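Local coordinates for protein bowman-Birk type bran trypsin inhibitor (Oryza sativa, PDB 2QN5) that probably inhibits trypsin-like serine proteases as a disulfide-rich Bowman-Birk inhibitor, this chain carrying two repeats with a probable reactive site in each, at residues Met1-Leu14 and Cys54-Thr68. Residues are numbered along the deposited sequence; the frame is centred on the assembly and turned at random.
Sequences MERPWKCCDNIKRL and CEDIYWGADPGPFCT
Asp56 meets Pro4 through its CB, which lies 3.9 Å from Pro4 CG, while Asp56 O comes to the rim of the Trp5 indole at CZ3. Ile57 packs its CD1 on Leu14 CD2, an apolar touch between strand 54-59 and the residue just after strand 11-13. Tyr58 carries the largest share: with CG anti to the backbone N (chi1 169°), its ring lies beneath Arg3, whose CG sits 4.1 Å above the ring centroid in a CH-pi contact suited to arginine's long aliphatic stem. Pro63 O receives a weak hydrogen bond from Trp5 NE1 in the indole plane (3.4 Å), and Pro63 CB, part of a compact apolar ring, rests on Ile11 CG2. Gly64, whose backbone angles favour glycine, passes close to Arg3 NE. Pro65 O then accepts from Cys8 N (3.3 Å). The Phe66 ring meets Asp9 O with its edge. A disulfide fixes Cys67 covalently against Cys7; beside it Asp9, whose carboxylate oxygen can serve two donors, accepts hydrogen bonds at OD1 from Cys67 N and Thr68 OG1 (3.0 Å) from opposite faces. With few buried residues, the disulfide and polar ties do much of a hydrophobic core's work, as is characteristic of Bowman-Birk inhibitors.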
loop_
_atom_site.group_PDB
_atom_site.type_symbol
_atom_site.label_atom_id
_atom_site.label_comp_id
_atom_site.label_asym_id
_atom_site.label_seq_id
_atom_site.Cartn_x
_atom_site.Cartn_y
_atom_site.Cartn_z
ATOM N N MET A 1 -16.098 2.053 -1.933
ATOM C CA MET A 1 -17.004 0.886 -2.077
ATOM C C MET A 1 -17.970 0.825 -0.909
ATOM O O MET A 1 -18.186 1.821 -0.226
ATOM C CB MET A 1 -16.194 -0.412 -2.154
ATOM C CG MET A 1 -15.279 -0.661 -0.966
ATOM S SD MET A 1 -14.451 -2.278 -1.057
ATOM C CE MET A 1 -15.608 -3.323 -0.141
ATOM N N GLU A 2 -18.550 -0.348 -0.689
ATOM C CA GLU A 2 -19.508 -0.546 0.388
ATOM C C GLU A 2 -18.929 -1.164 1.652
ATOM O O GLU A 2 -18.606 -2.364 1.699
ATOM C CB GLU A 2 -20.690 -1.397 -0.092
ATOM C CG GLU A 2 -21.842 -0.577 -0.652
ATOM C CD GLU A 2 -22.269 0.560 0.291
ATOM O OE1 GLU A 2 -23.295 1.235 -0.005
ATOM O OE2 GLU A 2 -21.577 0.780 1.328
ATOM N N ARG A 3 -18.819 -0.323 2.676
ATOM C CA ARG A 3 -18.299 -0.718 3.980
ATOM C C ARG A 3 -19.155 -1.894 4.460
ATOM O O ARG A 3 -20.331 -1.720 4.760
ATOM C CB ARG A 3 -18.432 0.471 4.924
ATOM C CG ARG A 3 -17.529 0.472 6.134
ATOM C CD ARG A 3 -18.052 1.480 7.173
ATOM N NE ARG A 3 -17.500 2.836 7.091
ATOM C CZ ARG A 3 -17.515 3.620 6.014
ATOM N NH1 ARG A 3 -16.990 4.839 6.076
ATOM N NH2 ARG A 3 -18.036 3.194 4.872
ATOM N N PRO A 4 -18.577 -3.108 4.523
ATOM C CA PRO A 4 -19.299 -4.309 4.962
ATOM C C PRO A 4 -19.680 -4.374 6.433
ATOM O O PRO A 4 -19.828 -5.462 6.978
ATOM C CB PRO A 4 -18.350 -5.446 4.574
ATOM C CG PRO A 4 -17.010 -4.825 4.798
ATOM C CD PRO A 4 -17.193 -3.453 4.150
ATOM N N TRP A 5 -19.832 -3.219 7.072
ATOM C CA TRP A 5 -20.208 -3.163 8.481
ATOM C C TRP A 5 -20.506 -1.733 8.903
ATOM O O TRP A 5 -19.907 -0.788 8.397
ATOM C CB TRP A 5 -19.093 -3.731 9.350
ATOM C CG TRP A 5 -17.814 -2.999 9.211
ATOM C CD1 TRP A 5 -17.538 -1.734 9.639
ATOM C CD2 TRP A 5 -16.607 -3.499 8.626
ATOM N NE1 TRP A 5 -16.228 -1.413 9.361
ATOM C CE2 TRP A 5 -15.634 -2.481 8.741
ATOM C CE3 TRP A 5 -16.252 -4.711 8.018
ATOM C CZ2 TRP A 5 -14.328 -2.637 8.273
ATOM C CZ3 TRP A 5 -14.955 -4.870 7.552
ATOM C CH2 TRP A 5 -14.005 -3.835 7.683
ATOM N N LYS A 6 -21.440 -1.580 9.835
ATOM C CA LYS A 6 -21.818 -0.266 10.321
ATOM C C LYS A 6 -20.796 0.301 11.302
ATOM O O LYS A 6 -20.407 1.455 11.198
ATOM C CB LYS A 6 -23.210 -0.323 10.961
ATOM C CG LYS A 6 -24.371 -0.316 9.961
ATOM C CD LYS A 6 -24.490 -1.639 9.207
ATOM C CE LYS A 6 -25.543 -1.565 8.107
ATOM N NZ LYS A 6 -25.222 -0.524 7.099
ATOM N N CYS A 7 -20.356 -0.495 12.261
ATOM C CA CYS A 7 -19.359 -0.013 13.200
ATOM C C CYS A 7 -18.338 -1.129 13.376
ATOM O O CYS A 7 -18.562 -2.243 12.920
ATOM C CB CYS A 7 -20.005 0.336 14.551
ATOM S SG CYS A 7 -20.537 -1.114 15.510
ATOM N N CYS A 8 -17.207 -0.830 14.002
ATOM C CA CYS A 8 -16.199 -1.860 14.245
ATOM C C CYS A 8 -15.205 -1.324 15.259
ATOM O O CYS A 8 -14.826 -0.156 15.197
ATOM C CB CYS A 8 -15.472 -2.280 12.949
ATOM S SG CYS A 8 -14.306 -3.668 13.198
ATOM N N ASP A 9 -14.821 -2.180 16.209
ATOM C CA ASP A 9 -13.880 -1.821 17.273
ATOM C C ASP A 9 -12.508 -2.342 16.899
ATOM O O ASP A 9 -11.588 -1.562 16.633
ATOM C CB ASP A 9 -14.323 -2.429 18.610
ATOM C CG ASP A 9 -15.602 -1.805 19.138
ATOM O OD1 ASP A 9 -15.580 -0.611 19.510
ATOM O OD2 ASP A 9 -16.633 -2.503 19.174
ATOM N N ASN A 10 -12.374 -3.665 16.884
ATOM C CA ASN A 10 -11.116 -4.268 16.500
ATOM C C ASN A 10 -10.979 -4.109 15.004
ATOM O O ASN A 10 -11.419 -4.965 14.227
ATOM C CB ASN A 10 -11.076 -5.741 16.875
ATOM C CG ASN A 10 -10.666 -5.953 18.307
ATOM O OD1 ASN A 10 -9.603 -5.493 18.724
ATOM N ND2 ASN A 10 -11.503 -6.651 19.078
ATOM N N ILE A 11 -10.387 -2.984 14.612
ATOM C CA ILE A 11 -10.164 -2.677 13.205
ATOM C C ILE A 11 -8.701 -2.934 12.886
ATOM O O ILE A 11 -7.812 -2.301 13.455
ATOM C CB ILE A 11 -10.489 -1.196 12.871
ATOM C CG1 ILE A 11 -11.937 -0.864 13.247
ATOM C CG2 ILE A 11 -10.296 -0.956 11.387
ATOM C CD1 ILE A 11 -12.289 0.602 13.075
ATOM N N LYS A 12 -8.457 -3.879 11.989
ATOM C CA LYS A 12 -7.095 -4.208 11.600
ATOM C C LYS A 12 -6.778 -3.530 10.281
ATOM O O LYS A 12 -7.657 -3.374 9.438
ATOM C CB LYS A 12 -6.925 -5.728 11.456
ATOM C CG LYS A 12 -5.535 -6.175 10.981
ATOM C CD LYS A 12 -4.392 -5.621 11.866
ATOM C CE LYS A 12 -4.462 -6.134 13.309
ATOM N NZ LYS A 12 -3.282 -5.735 14.126
ATOM N N ARG A 13 -5.527 -3.111 10.117
ATOM C CA ARG A 13 -5.101 -2.470 8.881
ATOM C C ARG A 13 -4.132 -3.370 8.150
ATOM O O ARG A 13 -3.122 -3.791 8.715
ATOM C CB ARG A 13 -4.418 -1.136 9.163
ATOM C CG ARG A 13 -3.612 -0.630 7.982
ATOM C CD ARG A 13 -3.179 0.808 8.145
ATOM N NE ARG A 13 -2.582 1.286 6.908
ATOM C CZ ARG A 13 -2.548 2.561 6.551
ATOM N NH1 ARG A 13 -1.986 2.923 5.404
ATOM N NH2 ARG A 13 -3.081 3.471 7.347
ATOM N N LEU A 14 -4.436 -3.661 6.891
ATOM C CA LEU A 14 -3.567 -4.524 6.101
ATOM C C LEU A 14 -2.187 -3.912 6.001
ATOM O O LEU A 14 -2.017 -2.696 6.118
ATOM C CB LEU A 14 -4.132 -4.733 4.693
ATOM C CG LEU A 14 -5.281 -5.733 4.522
ATOM C CD1 LEU A 14 -6.488 -5.354 5.359
ATOM C CD2 LEU A 14 -5.642 -5.783 3.056
ATOM N N CYS A 54 -16.003 -11.176 10.163
ATOM C CA CYS A 54 -16.418 -10.995 8.777
ATOM C C CYS A 54 -15.216 -10.743 7.890
ATOM O O CYS A 54 -14.657 -9.646 7.872
ATOM C CB CYS A 54 -17.385 -9.827 8.673
ATOM S SG CYS A 54 -17.357 -8.945 7.087
ATOM N N GLU A 55 -14.822 -11.770 7.148
ATOM C CA GLU A 55 -13.674 -11.659 6.269
ATOM C C GLU A 55 -14.015 -11.007 4.936
ATOM O O GLU A 55 -14.106 -11.655 3.891
ATOM C CB GLU A 55 -13.032 -13.036 6.056
ATOM C CG GLU A 55 -13.983 -14.123 5.626
ATOM C CD GLU A 55 -13.266 -15.425 5.413
ATOM O OE1 GLU A 55 -12.481 -15.814 6.304
ATOM O OE2 GLU A 55 -13.485 -16.061 4.365
ATOM N N ASP A 56 -14.210 -9.703 5.001
ATOM C CA ASP A 56 -14.504 -8.903 3.838
ATOM C C ASP A 56 -13.592 -7.698 4.063
ATOM O O ASP A 56 -13.541 -7.142 5.169
ATOM C CB ASP A 56 -15.976 -8.493 3.844
ATOM C CG ASP A 56 -16.643 -8.688 2.503
ATOM O OD1 ASP A 56 -16.203 -8.068 1.514
ATOM O OD2 ASP A 56 -17.615 -9.465 2.432
ATOM N N ILE A 57 -12.835 -7.314 3.041
ATOM C CA ILE A 57 -11.942 -6.180 3.203
ATOM C C ILE A 57 -12.518 -4.939 2.575
ATOM O O ILE A 57 -12.881 -4.944 1.396
ATOM C CB ILE A 57 -10.562 -6.413 2.568
ATOM C CG1 ILE A 57 -9.909 -7.655 3.168
ATOM C CG2 ILE A 57 -9.676 -5.197 2.829
ATOM C CD1 ILE A 57 -8.612 -8.058 2.488
ATOM N N TYR A 58 -12.613 -3.885 3.384
ATOM C CA TYR A 58 -13.106 -2.589 2.941
ATOM C C TYR A 58 -11.860 -1.831 2.536
ATOM O O TYR A 58 -10.834 -1.920 3.212
ATOM C CB TYR A 58 -13.781 -1.845 4.081
ATOM C CG TYR A 58 -14.091 -0.411 3.774
ATOM C CD1 TYR A 58 -15.049 -0.070 2.833
ATOM C CD2 TYR A 58 -13.436 0.608 4.434
ATOM C CE1 TYR A 58 -15.347 1.261 2.564
ATOM C CE2 TYR A 58 -13.722 1.941 4.174
ATOM C CZ TYR A 58 -14.673 2.257 3.244
ATOM O OH TYR A 58 -14.935 3.573 2.982
ATOM N N TRP A 59 -11.952 -1.099 1.433
ATOM C CA TRP A 59 -10.838 -0.324 0.925
ATOM C C TRP A 59 -11.310 1.114 0.873
ATOM O O TRP A 59 -12.077 1.474 -0.009
ATOM C CB TRP A 59 -10.498 -0.819 -0.468
ATOM C CG TRP A 59 -9.334 -0.163 -1.126
ATOM C CD1 TRP A 59 -8.677 0.970 -0.729
ATOM C CD2 TRP A 59 -8.710 -0.583 -2.348
ATOM N NE1 TRP A 59 -7.681 1.280 -1.634
ATOM C CE2 TRP A 59 -7.684 0.341 -2.636
ATOM C CE3 TRP A 59 -8.921 -1.652 -3.228
ATOM C CZ2 TRP A 59 -6.875 0.222 -3.767
ATOM C CZ3 TRP A 59 -8.120 -1.765 -4.343
ATOM C CH2 TRP A 59 -7.111 -0.837 -4.606
ATOM N N GLY A 60 -10.873 1.936 1.817
ATOM C CA GLY A 60 -11.304 3.316 1.808
ATOM C C GLY A 60 -10.612 4.170 2.840
ATOM O O GLY A 60 -9.893 3.671 3.703
ATOM N N ALA A 61 -10.840 5.476 2.743
ATOM C CA ALA A 61 -10.249 6.427 3.663
ATOM C C ALA A 61 -10.634 6.131 5.097
ATOM O O ALA A 61 -9.769 5.935 5.934
ATOM C CB ALA A 61 -10.686 7.808 3.307
ATOM N N ASP A 62 -11.938 6.090 5.368
ATOM C CA ASP A 62 -12.467 5.853 6.707
ATOM C C ASP A 62 -12.845 4.401 6.984
ATOM O O ASP A 62 -13.739 3.859 6.337
ATOM C CB ASP A 62 -13.695 6.746 6.915
ATOM C CG ASP A 62 -14.279 6.647 8.321
ATOM O OD1 ASP A 62 -15.128 7.502 8.668
ATOM O OD2 ASP A 62 -13.899 5.721 9.073
ATOM N N PRO A 63 -12.170 3.751 7.955
ATOM C CA PRO A 63 -12.459 2.356 8.303
ATOM C C PRO A 63 -13.695 2.242 9.205
ATOM O O PRO A 63 -13.998 1.181 9.754
ATOM C CB PRO A 63 -11.184 1.905 8.993
ATOM C CG PRO A 63 -10.762 3.128 9.703
ATOM C CD PRO A 63 -10.965 4.217 8.666
ATOM N N GLY A 64 -14.415 3.343 9.355
ATOM C CA GLY A 64 -15.624 3.297 10.151
ATOM C C GLY A 64 -15.465 3.822 11.557
ATOM O O GLY A 64 -14.348 3.911 12.076
ATOM N N PRO A 65 -16.583 4.180 12.207
ATOM C CA PRO A 65 -16.551 4.700 13.569
ATOM C C PRO A 65 -16.473 3.501 14.464
ATOM O O PRO A 65 -16.583 2.369 13.987
ATOM C CB PRO A 65 -17.889 5.396 13.682
ATOM C CG PRO A 65 -18.779 4.438 12.954
ATOM C CD PRO A 65 -17.973 4.096 11.717
ATOM N N PHE A 66 -16.279 3.732 15.754
ATOM C CA PHE A 66 -16.224 2.620 16.686
ATOM C C PHE A 66 -17.638 2.250 17.095
ATOM O O PHE A 66 -18.592 2.979 16.826
ATOM C CB PHE A 66 -15.396 2.975 17.917
ATOM C CG PHE A 66 -13.925 3.064 17.645
ATOM C CD1 PHE A 66 -13.319 4.290 17.409
ATOM C CD2 PHE A 66 -13.147 1.910 17.595
ATOM C CE1 PHE A 66 -11.951 4.368 17.119
ATOM C CE2 PHE A 66 -11.783 1.972 17.308
ATOM C CZ PHE A 66 -11.180 3.202 17.069
ATOM N N CYS A 67 -17.770 1.097 17.734
ATOM C CA CYS A 67 -19.071 0.632 18.188
ATOM C C CYS A 67 -19.341 1.164 19.598
ATOM O O CYS A 67 -20.490 1.372 19.988
ATOM C CB CYS A 67 -19.098 -0.894 18.190
ATOM S SG CYS A 67 -18.884 -1.677 16.553
ATOM N N THR A 68 -18.264 1.390 20.344
ATOM C CA THR A 68 -18.323 1.889 21.712
ATOM C C THR A 68 -17.281 2.993 21.868
ATOM O O THR A 68 -16.086 2.735 21.762
ATOM C CB THR A 68 -18.006 0.758 22.706
ATOM O OG1 THR A 68 -16.976 -0.076 22.161
ATOM C CG2 THR A 68 -19.251 -0.080 22.988
#